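Local coordinates for glutamate--LysW ligase ArgX (Sulfolobus tokodaii, PDB 3VPB), which probably catalyses the ATP-dependent joining of glutamate, through its amino group, to the gamma-carboxyl group of the C-terminal glutamate of the carrier protein LysW in arginine biosynthesis, at residues I9-Q12 / E13-L16; L139-D142 / V143-K147; V273-I276 / K277-S281; T221-K224 / A225-V229. One frame throughout, in Å; residues are numbered along the deposited sequence.

Interaction 1: I9-Q12 / E13-L16; sequences IVRQ and EEKL
R11 lays the edge of its guanidinium group against the carboxylate of E14, three residues on, in a salt bridge that two nitrogens share. NE donates to OE1 of E14 at 2.9 Å, nearly straight at 171° and close to the guanidinium plane, while R11 NH2 reaches E14 OE2 at 2.8 Å from above the carboxylate. The two planes are 24° apart. OE1 of E14 also takes the backbone N-H of R11 on its anti lone pair, at 2.8 Å, so one oxygen ties together the main chain and the side chain of the same arginine. E14 manages this by folding back at chi2 (70°). Apart from the bridge, V10 CG1 rests on CG of K15 at 3.6 Å. K15 N and L16 N bond to the carbonyls of R11 and Q12, the first turn of helix 12-23. R11 NH1 pairs with E256, a probable substrate-binding residue, and E14 OE2 with R53; V10 and K15 face LysW. Here R11 is the N-cap, and the loop after strand 2-7 turns into helix 12-23 as in the first beta-alpha unit of the Rossmann-like preATP-grasp domain, beside the glutamate site.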
ATOM      1  N   ILE B   9      10.177 -19.141   4.897  1.00 20.93           N
ATOM      2  CA  ILE B   9      11.159 -19.381   3.853  1.00 22.58           C
ATOM      3  C   ILE B   9      12.349 -20.051   4.523  1.00 21.81           C
ATOM      4  O   ILE B   9      12.834 -19.576   5.548  1.00 22.96           O
ATOM      5  CB  ILE B   9      11.614 -18.068   3.152  1.00 23.24           C
ATOM      6  CG1 ILE B   9      10.533 -17.530   2.199  1.00 26.86           C
ATOM      7  CG2 ILE B   9      12.896 -18.322   2.343  1.00 23.20           C
ATOM      8  CD1 ILE B   9       9.286 -16.964   2.854  1.00 31.47           C
ATOM      9  N   VAL B  10      12.809 -21.154   3.950  1.00 21.23           N
ATOM     10  CA  VAL B  10      13.927 -21.907   4.498  1.00 20.59           C
ATOM     11  C   VAL B  10      15.239 -21.402   3.889  1.00 20.72           C
ATOM     12  O   VAL B  10      15.506 -21.622   2.693  1.00 21.80           O
ATOM     13  CB  VAL B  10      13.734 -23.441   4.293  1.00 20.19           C
ATOM     14  CG1 VAL B  10      14.995 -24.187   4.614  1.00 20.10           C
ATOM     15  CG2 VAL B  10      12.586 -23.961   5.165  1.00 19.27           C
ATOM     16  N   ARG B  11      16.006 -20.655   4.687  1.00 20.58           N
ATOM     17  CA  ARG B  11      17.333 -20.177   4.281  1.00 20.04           C
ATOM     18  C   ARG B  11      18.395 -21.137   4.794  1.00 19.68           C
ATOM     19  O   ARG B  11      18.092 -22.100   5.520  1.00 19.07           O
ATOM     20  CB  ARG B  11      17.653 -18.791   4.882  1.00 20.77           C
ATOM     21  CG  ARG B  11      16.635 -17.708   4.664  1.00 24.06           C
ATOM     22  CD  ARG B  11      16.797 -16.605   5.681  1.00 26.39           C
ATOM     23  NE  ARG B  11      16.179 -16.966   6.967  1.00 26.43           N
ATOM     24  CZ  ARG B  11      15.807 -16.094   7.894  1.00 24.47           C
ATOM     25  NH1 ARG B  11      16.003 -14.798   7.686  1.00 23.47           N
ATOM     26  NH2 ARG B  11      15.210 -16.519   9.019  1.00 23.77           N
ATOM     27  N   GLN B  12      19.655 -20.826   4.486  1.00 19.04           N
ATOM     28  CA  GLN B  12      20.769 -21.621   5.001  1.00 19.83           C
ATOM     29  C   GLN B  12      20.675 -21.792   6.510  1.00 18.32           C
ATOM     30  O   GLN B  12      20.933 -22.877   7.027  1.00 17.68           O
ATOM     31  CB  GLN B  12      22.114 -20.987   4.631  1.00 20.67           C
ATOM     32  CG  GLN B  12      22.847 -21.694   3.499  1.00 27.05           C
ATOM     33  CD  GLN B  12      23.221 -23.132   3.844  1.00 31.55           C
ATOM     34  OE1 GLN B  12      22.688 -24.069   3.254  1.00 35.16           O
ATOM     35  NE2 GLN B  12      24.112 -23.312   4.819  1.00 35.38           N
ATOM     36  N   GLU B  13      20.281 -20.725   7.195  1.00 17.53           N
ATOM     37  CA  GLU B  13      20.209 -20.737   8.646  1.00 18.15           C
ATOM     38  C   GLU B  13      19.226 -21.812   9.131  1.00 18.05           C
ATOM     39  O   GLU B  13      19.512 -22.541  10.071  1.00 17.56           O
ATOM     40  CB  GLU B  13      19.774 -19.367   9.172  1.00 18.57           C
ATOM     41  CG  GLU B  13      20.890 -18.295   9.216  1.00 19.78           C
ATOM     42  CD  GLU B  13      21.142 -17.574   7.896  1.00 21.21           C
ATOM     43  OE1 GLU B  13      21.959 -16.623   7.908  1.00 21.59           O
ATOM     44  OE2 GLU B  13      20.537 -17.933   6.862  1.00 21.35           O
ATOM     45  N   GLU B  14      18.052 -21.872   8.513  1.00 17.35           N
ATOM     46  CA  GLU B  14      17.060 -22.869   8.905  1.00 17.59           C
ATOM     47  C   GLU B  14      17.535 -24.294   8.609  1.00 17.94           C
ATOM     48  O   GLU B  14      17.302 -25.205   9.406  1.00 18.21           O
ATOM     49  CB  GLU B  14      15.711 -22.593   8.256  1.00 16.51           C
ATOM     50  CG  GLU B  14      14.992 -21.383   8.869  1.00 18.77           C
ATOM     51  CD  GLU B  14      15.663 -20.036   8.533  1.00 21.68           C
ATOM     52  OE1 GLU B  14      15.994 -19.794   7.353  1.00 22.01           O
ATOM     53  OE2 GLU B  14      15.851 -19.217   9.450  1.00 19.40           O
ATOM     54  N   LYS B  15      18.215 -24.469   7.481  1.00 18.13           N
ATOM     55  CA  LYS B  15      18.762 -25.783   7.118  1.00 19.22           C
ATOM     56  C   LYS B  15      19.786 -26.243   8.127  1.00 18.67           C
ATOM     57  O   LYS B  15      19.776 -27.420   8.558  1.00 19.40           O
ATOM     58  CB  LYS B  15      19.373 -25.733   5.723  1.00 19.37           C
ATOM     59  CG  LYS B  15      18.331 -25.606   4.647  1.00 23.70           C
ATOM     60  CD  LYS B  15      18.981 -25.540   3.266  1.00 29.90           C
ATOM     61  CE  LYS B  15      19.754 -24.257   3.087  1.00 32.07           C
ATOM     62  NZ  LYS B  15      20.862 -24.459   2.106  1.00 37.11           N
ATOM     63  N   LEU B  16      20.650 -25.314   8.526  1.00 18.06           N
ATOM     64  CA  LEU B  16      21.687 -25.596   9.519  1.00 17.81           C
ATOM     65  C   LEU B  16      21.077 -25.935  10.886  1.00 17.06           C
ATOM     66  O   LEU B  16      21.597 -26.799  11.601  1.00 17.06           O
ATOM     67  CB  LEU B  16      22.682 -24.428   9.637  1.00 18.95           C
ATOM     68  CG  LEU B  16      23.634 -24.168   8.455  1.00 18.99           C
ATOM     69  CD1 LEU B  16      24.433 -22.903   8.710  1.00 23.95           C
ATOM     70  CD2 LEU B  16      24.601 -25.351   8.186  1.00 22.00           C
TER

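Interaction 2: L139-D142 / V143-K147; sequences LIRD and VFEGK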
ATOM      1  N   LEU B 139      20.171   8.251   4.719  1.00 18.13           N
ATOM      2  CA  LEU B 139      21.148   9.267   5.099  1.00 19.45           C
ATOM      3  C   LEU B 139      20.611  10.606   4.592  1.00 20.98           C
ATOM      4  O   LEU B 139      20.338  10.755   3.373  1.00 22.51           O
ATOM      5  CB  LEU B 139      22.546   8.904   4.512  1.00 21.26           C
ATOM      6  CG  LEU B 139      23.788   9.745   4.879  1.00 22.43           C
ATOM      7  CD1 LEU B 139      23.931   9.911   6.392  1.00 25.01           C
ATOM      8  CD2 LEU B 139      25.093   9.202   4.267  1.00 24.89           C
ATOM      9  N   ILE B 140      20.408  11.558   5.502  1.00 19.42           N
ATOM     10  CA  ILE B 140      19.843  12.863   5.159  1.00 20.15           C
ATOM     11  C   ILE B 140      20.851  13.974   5.436  1.00 19.58           C
ATOM     12  O   ILE B 140      21.236  14.237   6.586  1.00 19.61           O
ATOM     13  CB  ILE B 140      18.501  13.134   5.845  1.00 20.13           C
ATOM     14  CG1 ILE B 140      17.496  12.012   5.470  1.00 20.74           C
ATOM     15  CG2 ILE B 140      17.933  14.515   5.420  1.00 20.77           C
ATOM     16  CD1 ILE B 140      16.212  12.082   6.175  1.00 24.34           C
ATOM     17  N   ARG B 141      21.273  14.618   4.365  1.00 19.59           N
ATOM     18  CA  ARG B 141      22.438  15.509   4.457  1.00 19.95           C
ATOM     19  C   ARG B 141      22.092  16.959   4.181  1.00 19.96           C
ATOM     20  O   ARG B 141      22.919  17.834   4.387  1.00 19.09           O
ATOM     21  CB  ARG B 141      23.553  14.996   3.554  1.00 20.19           C
ATOM     22  CG  ARG B 141      24.075  13.646   4.035  1.00 21.62           C
ATOM     23  CD  ARG B 141      24.689  12.896   2.942  1.00 23.62           C
ATOM     24  NE  ARG B 141      23.743  12.507   1.890  1.00 22.90           N
ATOM     25  CZ  ARG B 141      24.132  11.890   0.782  1.00 24.19           C
ATOM     26  NH1 ARG B 141      25.429  11.608   0.614  1.00 24.63           N
ATOM     27  NH2 ARG B 141      23.247  11.563  -0.153  1.00 22.01           N
ATOM     28  N   ASP B 142      20.865  17.209   3.727  1.00 19.95           N
ATOM     29  CA  ASP B 142      20.372  18.567   3.499  1.00 20.09           C
ATOM     30  C   ASP B 142      18.845  18.582   3.440  1.00 19.71           C
ATOM     31  O   ASP B 142      18.225  17.515   3.465  1.00 17.87           O
ATOM     32  CB  ASP B 142      21.007  19.225   2.257  1.00 21.05           C
ATOM     33  CG  ASP B 142      20.642  18.538   0.941  1.00 23.32           C
ATOM     34  OD1 ASP B 142      19.504  18.096   0.742  1.00 21.94           O
ATOM     35  OD2 ASP B 142      21.529  18.466   0.067  1.00 31.06           O
ATOM     36  N   VAL B 143      18.256  19.777   3.354  1.00 19.54           N
ATOM     37  CA  VAL B 143      16.797  19.918   3.410  0.50 19.86           C
ATOM     38  C   VAL B 143      16.078  19.348   2.180  1.00 19.47           C
ATOM     39  O   VAL B 143      14.926  18.934   2.279  1.00 19.13           O
ATOM     40  CB  VAL B 143      16.338  21.386   3.587  0.50 19.93           C
ATOM     41  CG1 VAL B 143      14.986  21.416   4.280  0.50 19.49           C
ATOM     42  CG2 VAL B 143      17.357  22.192   4.369  0.50 21.19           C
ATOM     43  N   PHE B 144      16.753  19.365   1.024  1.00 20.11           N
ATOM     44  CA  PHE B 144      16.161  18.821  -0.211  1.00 19.87           C
ATOM     45  C   PHE B 144      15.942  17.314  -0.081  1.00 19.16           C
ATOM     46  O   PHE B 144      14.856  16.793  -0.390  1.00 19.00           O
ATOM     47  CB  PHE B 144      17.058  19.070  -1.426  1.00 19.96           C
ATOM     48  CG  PHE B 144      17.068  20.505  -1.928  1.00 20.92           C
ATOM     49  CD1 PHE B 144      16.427  21.530  -1.243  1.00 21.88           C
ATOM     50  CD2 PHE B 144      17.742  20.808  -3.100  1.00 23.64           C
ATOM     51  CE1 PHE B 144      16.476  22.853  -1.722  1.00 23.54           C
ATOM     52  CE2 PHE B 144      17.775  22.119  -3.600  1.00 24.64           C
ATOM     53  CZ  PHE B 144      17.143  23.130  -2.916  1.00 24.68           C
ATOM     54  N   GLU B 145      17.000  16.613   0.336  1.00 19.03           N
ATOM     55  CA  GLU B 145      16.943  15.176   0.591  1.00 18.46           C
ATOM     56  C   GLU B 145      15.915  14.896   1.681  1.00 18.14           C
ATOM     57  O   GLU B 145      15.137  13.956   1.552  1.00 17.40           O
ATOM     58  CB  GLU B 145      18.311  14.680   1.054  1.00 18.84           C
ATOM     59  CG  GLU B 145      18.501  13.176   1.136  1.00 21.47           C
ATOM     60  CD  GLU B 145      19.997  12.799   1.086  1.00 24.41           C
ATOM     61  OE1 GLU B 145      20.864  13.563   1.594  1.00 25.74           O
ATOM     62  OE2 GLU B 145      20.304  11.728   0.533  1.00 28.84           O
ATOM     63  N   GLY B 146      15.932  15.707   2.746  1.00 16.99           N
ATOM     64  CA  GLY B 146      14.969  15.556   3.854  1.00 16.46           C
ATOM     65  C   GLY B 146      13.525  15.630   3.369  1.00 16.36           C
ATOM     66  O   GLY B 146      12.717  14.774   3.686  1.00 15.43           O
ATOM     67  N   LYS B 147      13.217  16.644   2.562  1.00 15.72           N
ATOM     68  CA  LYS B 147      11.843  16.840   2.042  1.00 15.80           C
ATOM     69  C   LYS B 147      11.380  15.699   1.144  1.00 16.00           C
ATOM     70  O   LYS B 147      10.219  15.281   1.220  1.00 14.38           O
ATOM     71  CB  LYS B 147      11.738  18.172   1.274  1.00 16.55           C
ATOM     72  CG  LYS B 147      11.654  19.395   2.189  1.00 17.63           C
ATOM     73  CD  LYS B 147      11.674  20.711   1.406  1.00 19.75           C
ATOM     74  CE  LYS B 147      10.948  21.780   2.177  1.00 22.75           C
ATOM     75  NZ  LYS B 147      11.342  23.171   1.832  1.00 24.33           N
TER
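An Asp N-cap opens helix 143-153 of the ATP-grasp domain, and a salt bridge one residue earlier ties the same turn to the end of strand 138-140. D142 OD1 accepts the backbone N-H of E145 at 2.9 Å in an almost straight bond (177°). With chi1 at 65°, CG sits between the backbone N and the carbonyl carbon of D142, which brings OD1 to the first turn. The carbonyl oxygen of D142 accepts from G146 N at 3.0 Å, the first helical i to i+4 bond. E145 in turn stretches back toward the strand, its CG trans to its backbone N (chi1 -170°) and the chain extended beyond. R141 grips it side-on: NE meets OE1 of E145 on the syn lone pair at 3.1 Å, and R141 NH2 meets E145 OE2 at 3.0 Å, both near the guanidinium plane. A third bond, from R141 N to E145 OE1 at 3.0 Å, comes from above the carboxylate. I140 CG2 packs on G146 CA at 3.5 Å. R141 NH1 pairs with D142 OD2 of the second subunit, and R141 of that subunit pairs in return with D142 OD2 of this chain, so the capped turn lies at a subunit interface. I140 also packs against L124 of neighbouring strand 124-127, while L139 touches Y169 near the nucleotide; strand 138-140 is an edge strand of its four-stranded antiparallel sheet within the chain.

Interaction 3: V273-I276 / K277-S281; sequences VEYI and KENYS
Y275 and N279, one turn apart on helix 268-280, are set so that the amide nitrogen of the asparagine lies over one face of the tyrosine ring. N279 ND2 stands 3.1 Å above the ring plane, displaced toward the rim, and its nearest ring atoms include CE1 of Y275 at 3.3 Å. The two planes are inclined at 43°, so this is neither a flat stack nor an upright approach. What fixes the amide is a bond in another direction: ND2 donates to the carbonyl oxygen of Y275 at 3.0 Å, nearly in its own amide plane and at 163°. N279 N donates to that oxygen as well, also at 3.0 Å, and the two donors arrive from opposite faces of the carbonyl plane. Y275 turns its ring toward the later residues because its CG lies trans to the backbone N (chi1 172°). At the other rim of the Y275 ring, Y280 presents its edge, its CE2 lying 4.2 Å from CE2 of Y275. Both phenols converge on one acceptor, since each OH bonds to OE2 of E232, and the Y280 ring stacks on H73. Within 277-281, S281 OG donates a short hydrogen bond to K277 O at 2.5 Å, while K277 NZ bonds to the main chain at N24. I276, on the buried side, packs against I51 of strand 49-52. The chemistry is that of a helix near its C-terminal end, where side-chain donors join the main-chain amides: one carbonyl takes two N-H groups, and one carboxylate oxygen of E232 accepts from both phenols, which ties their positions to each other.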
ATOM      1  N   VAL B 273      21.372 -25.532  19.618  1.00 16.18           N
ATOM      2  CA  VAL B 273      20.759 -26.837  19.915  1.00 16.70           C
ATOM      3  C   VAL B 273      21.319 -27.316  21.256  1.00 17.37           C
ATOM      4  O   VAL B 273      20.579 -27.805  22.111  1.00 17.86           O
ATOM      5  CB  VAL B 273      20.973 -27.856  18.780  1.00 16.57           C
ATOM      6  CG1 VAL B 273      20.563 -29.256  19.228  1.00 16.59           C
ATOM      7  CG2 VAL B 273      20.118 -27.466  17.573  1.00 15.67           C
ATOM      8  N   GLU B 274      22.614 -27.112  21.468  1.00 17.66           N
ATOM      9  CA  GLU B 274      23.202 -27.449  22.777  1.00 18.51           C
ATOM     10  C   GLU B 274      22.525 -26.713  23.915  1.00 19.13           C
ATOM     11  O   GLU B 274      22.203 -27.327  24.954  1.00 19.66           O
ATOM     12  CB  GLU B 274      24.694 -27.134  22.783  1.00 19.62           C
ATOM     13  CG  GLU B 274      25.500 -28.153  22.017  1.00 22.04           C
ATOM     14  CD  GLU B 274      26.983 -27.802  21.916  1.00 27.75           C
ATOM     15  OE1 GLU B 274      27.756 -28.651  21.409  1.00 31.46           O
ATOM     16  OE2 GLU B 274      27.380 -26.692  22.336  1.00 31.08           O
ATOM     17  N   TYR B 275      22.340 -25.400  23.753  1.00 17.22           N
ATOM     18  CA  TYR B 275      21.654 -24.586  24.749  1.00 18.54           C
ATOM     19  C   TYR B 275      20.241 -25.115  25.050  1.00 18.35           C
ATOM     20  O   TYR B 275      19.845 -25.200  26.209  1.00 18.43           O
ATOM     21  CB  TYR B 275      21.582 -23.129  24.287  1.00 18.26           C
ATOM     22  CG  TYR B 275      20.736 -22.245  25.163  1.00 19.81           C
ATOM     23  CD1 TYR B 275      21.253 -21.702  26.348  1.00 21.30           C
ATOM     24  CD2 TYR B 275      19.413 -21.958  24.823  1.00 20.78           C
ATOM     25  CE1 TYR B 275      20.473 -20.859  27.169  1.00 22.94           C
ATOM     26  CE2 TYR B 275      18.633 -21.137  25.634  1.00 23.46           C
ATOM     27  CZ  TYR B 275      19.169 -20.599  26.803  1.00 23.88           C
ATOM     28  OH  TYR B 275      18.383 -19.803  27.598  1.00 25.44           O
ATOM     29  N   ILE B 276      19.504 -25.460  24.007  1.00 17.81           N
ATOM     30  CA  ILE B 276      18.131 -25.973  24.150  1.00 19.01           C
ATOM     31  C   ILE B 276      18.126 -27.293  24.923  1.00 18.99           C
ATOM     32  O   ILE B 276      17.345 -27.461  25.855  1.00 19.82           O
ATOM     33  CB  ILE B 276      17.454 -26.104  22.764  1.00 17.65           C
ATOM     34  CG1 ILE B 276      17.150 -24.700  22.229  1.00 19.57           C
ATOM     35  CG2 ILE B 276      16.139 -26.910  22.810  1.00 19.39           C
ATOM     36  CD1 ILE B 276      16.960 -24.722  20.691  1.00 19.90           C
ATOM     37  N   LYS B 277      19.017 -28.200  24.550  1.00 20.13           N
ATOM     38  CA  LYS B 277      19.142 -29.492  25.254  1.00 21.19           C
ATOM     39  C   LYS B 277      19.537 -29.300  26.722  1.00 21.54           C
ATOM     40  O   LYS B 277      19.032 -29.997  27.608  1.00 22.32           O
ATOM     41  CB  LYS B 277      20.161 -30.371  24.551  1.00 22.08           C
ATOM     42  CG  LYS B 277      19.670 -30.920  23.214  1.00 23.18           C
ATOM     43  CD  LYS B 277      20.728 -31.789  22.547  1.00 27.79           C
ATOM     44  CE  LYS B 277      21.146 -32.968  23.426  1.00 31.25           C
ATOM     45  NZ  LYS B 277      21.764 -34.055  22.613  1.00 32.85           N
ATOM     46  N   GLU B 278      20.450 -28.366  26.963  1.00 21.63           N
ATOM     47  CA  GLU B 278      20.941 -28.031  28.312  1.00 22.94           C
ATOM     48  C   GLU B 278      19.808 -27.555  29.207  1.00 23.02           C
ATOM     49  O   GLU B 278      19.711 -27.957  30.372  1.00 22.75           O
ATOM     50  CB  GLU B 278      21.998 -26.926  28.198  1.00 23.50           C
ATOM     51  CG  GLU B 278      22.443 -26.291  29.508  1.00 27.64           C
ATOM     52  CD  GLU B 278      23.453 -27.143  30.227  1.00 32.16           C
ATOM     53  OE1 GLU B 278      23.703 -26.888  31.420  1.00 34.30           O
ATOM     54  OE2 GLU B 278      24.006 -28.068  29.595  1.00 34.88           O
ATOM     55  N   ASN B 279      18.929 -26.727  28.658  1.00 22.47           N
ATOM     56  CA  ASN B 279      17.974 -26.010  29.501  1.00 23.14           C
ATOM     57  C   ASN B 279      16.526 -26.510  29.460  1.00 22.70           C
ATOM     58  O   ASN B 279      15.739 -26.166  30.341  1.00 21.92           O
ATOM     59  CB  ASN B 279      18.020 -24.515  29.169  1.00 23.70           C
ATOM     60  CG  ASN B 279      19.304 -23.855  29.636  1.00 27.37           C
ATOM     61  OD1 ASN B 279      19.420 -23.471  30.797  1.00 30.59           O
ATOM     62  ND2 ASN B 279      20.272 -23.718  28.736  1.00 28.03           N
ATOM     63  N   TYR B 280      16.183 -27.311  28.443  1.00 22.20           N
ATOM     64  CA  TYR B 280      14.784 -27.706  28.189  1.00 23.11           C
ATOM     65  C   TYR B 280      14.562 -29.215  27.999  1.00 24.25           C
ATOM     66  O   TYR B 280      13.471 -29.628  27.590  1.00 24.63           O
ATOM     67  CB  TYR B 280      14.187 -26.907  26.987  1.00 23.71           C
ATOM     68  CG  TYR B 280      14.240 -25.411  27.235  1.00 23.54           C
ATOM     69  CD1 TYR B 280      13.341 -24.807  28.121  1.00 25.03           C
ATOM     70  CD2 TYR B 280      15.221 -24.611  26.635  1.00 23.99           C
ATOM     71  CE1 TYR B 280      13.403 -23.455  28.400  1.00 26.90           C
ATOM     72  CE2 TYR B 280      15.300 -23.262  26.912  1.00 22.58           C
ATOM     73  CZ  TYR B 280      14.382 -22.686  27.787  1.00 26.20           C
ATOM     74  OH  TYR B 280      14.426 -21.351  28.096  1.00 27.53           O
ATOM     75  N   SER B 281      15.578 -30.031  28.274  1.00 24.31           N
ATOM     76  CA  SER B 281      15.424 -31.484  28.126  1.00 25.89           C
ATOM     77  C   SER B 281      14.322 -31.996  29.038  1.00 26.65           C
ATOM     78  O   SER B 281      14.158 -31.521  30.164  1.00 26.06           O
ATOM     79  CB  SER B 281      16.716 -32.238  28.424  1.00 25.44           C
ATOM     80  OG  SER B 281      17.656 -32.125  27.374  1.00 26.70           O
TER

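Interaction 4: T221-K224 / A225-V229; sequences TVVK and AVSIV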
ATOM      1  N   THR B 221      28.662  -4.230  27.272  1.00 23.20           N
ATOM      2  CA  THR B 221      27.599  -3.513  26.564  1.00 23.38           C
ATOM      3  C   THR B 221      26.576  -4.496  26.015  1.00 22.91           C
ATOM      4  O   THR B 221      25.382  -4.337  26.275  1.00 22.82           O
ATOM      5  CB  THR B 221      28.160  -2.645  25.428  1.00 23.09           C
ATOM      6  OG1 THR B 221      29.102  -1.716  25.981  1.00 24.66           O
ATOM      7  CG2 THR B 221      27.041  -1.877  24.753  1.00 23.09           C
ATOM      8  N   VAL B 222      27.048  -5.489  25.251  1.00 22.72           N
ATOM      9  CA  VAL B 222      26.166  -6.500  24.657  1.00 23.23           C
ATOM     10  C   VAL B 222      25.377  -7.234  25.745  1.00 22.76           C
ATOM     11  O   VAL B 222      24.154  -7.368  25.648  1.00 21.87           O
ATOM     12  CB  VAL B 222      26.940  -7.528  23.788  1.00 23.04           C
ATOM     13  CG1 VAL B 222      26.032  -8.638  23.277  1.00 24.29           C
ATOM     14  CG2 VAL B 222      27.628  -6.843  22.618  1.00 24.39           C
ATOM     15  N   VAL B 223      26.071  -7.713  26.777  1.00 22.15           N
ATOM     16  CA  VAL B 223      25.391  -8.511  27.790  1.00 22.14           C
ATOM     17  C   VAL B 223      24.286  -7.714  28.489  1.00 21.61           C
ATOM     18  O   VAL B 223      23.180  -8.216  28.679  1.00 21.89           O
ATOM     19  CB  VAL B 223      26.380  -9.201  28.775  1.00 22.53           C
ATOM     20  CG1 VAL B 223      25.629  -9.872  29.929  1.00 24.40           C
ATOM     21  CG2 VAL B 223      27.212 -10.264  28.011  1.00 23.44           C
ATOM     22  N   LYS B 224      24.582  -6.471  28.855  1.00 21.19           N
ATOM     23  CA  LYS B 224      23.596  -5.629  29.514  1.00 21.11           C
ATOM     24  C   LYS B 224      22.375  -5.386  28.601  1.00 21.02           C
ATOM     25  O   LYS B 224      21.218  -5.509  29.034  1.00 20.54           O
ATOM     26  CB  LYS B 224      24.236  -4.320  29.953  1.00 21.62           C
ATOM     27  CG  LYS B 224      23.282  -3.347  30.661  1.00 23.97           C
ATOM     28  CD  LYS B 224      22.875  -3.871  32.023  1.00 29.87           C
ATOM     29  CE  LYS B 224      21.557  -3.253  32.509  1.00 31.71           C
ATOM     30  NZ  LYS B 224      21.015  -4.028  33.685  1.00 35.65           N
ATOM     31  N   ALA B 225      22.641  -5.083  27.333  1.00 20.19           N
ATOM     32  CA  ALA B 225      21.574  -4.807  26.348  1.00 20.16           C
ATOM     33  C   ALA B 225      20.609  -5.991  26.183  1.00 20.86           C
ATOM     34  O   ALA B 225      19.373  -5.848  26.257  1.00 20.06           O
ATOM     35  CB  ALA B 225      22.196  -4.411  25.009  1.00 19.02           C
ATOM     36  N   VAL B 226      21.186  -7.174  26.010  1.00 21.42           N
ATOM     37  CA  VAL B 226      20.406  -8.408  25.901  1.00 23.55           C
ATOM     38  C   VAL B 226      19.634  -8.762  27.175  1.00 23.90           C
ATOM     39  O   VAL B 226      18.542  -9.343  27.100  1.00 24.57           O
ATOM     40  CB  VAL B 226      21.303  -9.590  25.490  1.00 23.63           C
ATOM     41  CG1 VAL B 226      20.477 -10.848  25.353  1.00 25.32           C
ATOM     42  CG2 VAL B 226      22.001  -9.273  24.165  1.00 23.84           C
ATOM     43  N   SER B 227      20.215  -8.461  28.333  1.00 24.63           N
ATOM     44  CA  SER B 227      19.552  -8.742  29.591  1.00 25.28           C
ATOM     45  C   SER B 227      18.366  -7.822  29.793  1.00 24.85           C
ATOM     46  O   SER B 227      17.365  -8.230  30.377  1.00 24.66           O
ATOM     47  CB  SER B 227      20.520  -8.605  30.758  1.00 25.57           C
ATOM     48  OG  SER B 227      21.550  -9.573  30.657  1.00 30.82           O
ATOM     49  N   ILE B 228      18.476  -6.584  29.319  1.00 23.98           N
ATOM     50  CA  ILE B 228      17.364  -5.638  29.421  1.00 24.59           C
ATOM     51  C   ILE B 228      16.149  -6.142  28.635  1.00 25.33           C
ATOM     52  O   ILE B 228      15.014  -6.051  29.107  1.00 24.41           O
ATOM     53  CB  ILE B 228      17.786  -4.223  28.948  1.00 24.12           C
ATOM     54  CG1 ILE B 228      18.679  -3.572  30.007  1.00 24.66           C
ATOM     55  CG2 ILE B 228      16.569  -3.314  28.699  1.00 24.13           C
ATOM     56  CD1 ILE B 228      19.554  -2.470  29.415  1.00 26.79           C
ATOM     57  N   VAL B 229      16.392  -6.677  27.439  1.00 26.04           N
ATOM     58  CA  VAL B 229      15.291  -7.073  26.556  1.00 27.16           C
ATOM     59  C   VAL B 229      14.887  -8.538  26.726  1.00 27.70           C
ATOM     60  O   VAL B 229      13.862  -8.959  26.208  1.00 28.25           O
ATOM     61  CB  VAL B 229      15.590  -6.777  25.053  1.00 26.81           C
ATOM     62  CG1 VAL B 229      15.924  -5.306  24.835  1.00 27.65           C
ATOM     63  CG2 VAL B 229      16.699  -7.669  24.550  1.00 27.70           C
TER
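T221 lies within helix 216-229, an alpha-helix of the ATP-grasp domain, its carbonyl oxygen receiving A225 N; its own OG1 is bonded to the carbonyl of K217, one turn back. V222 comes next and lies alongside V226, both pointing the same way, with V222 CG1 4.2 Å from V226 CG2. This pair lies on the inner face of the helix, packed on I236 of strand 233-241 and, from V222, also on C179 of strand 175-182. V226 N meets V222 O at 3.0 Å and 174°. V223, partly exposed, is next, and its carbonyl oxygen takes two donors from S227: the backbone N at 3.0 Å and the hydroxyl OG at 2.9 Å, reaching it from opposite faces of the carbonyl plane. K224, exposed, has its CG trans to the backbone N (chi1 180°) and then bends at chi2, which carries the chain over I228; the two side chains meet near I99. I228 N closes the turn on K224 O. The aliphatic part of the lysine does the touching, with CE of K224 3.8 Å from CD1 of I228.

Along the chain the four contacts come in the order interaction 1, interaction 2, interaction 4, interaction 3, each a local turn in a different helix. Interaction 1 belongs to the preATP-grasp domain, at the start of helix 12-23, and interactions 2 and 4 to the ATP-grasp domain, their centres about 33 Å apart. Helix 268-280, which carries interaction 3, packs V273 on helix 12-23, and the nearest atoms of interactions 1 and 3 are about 6 Å apart. Interactions 2 and 3 lie on opposite sides of the chain's centre, about 49 Å between centres. Thus the C-terminal helix joins the N-terminal domain, while interaction 2 faces a second subunit and interaction 1 faces LysW.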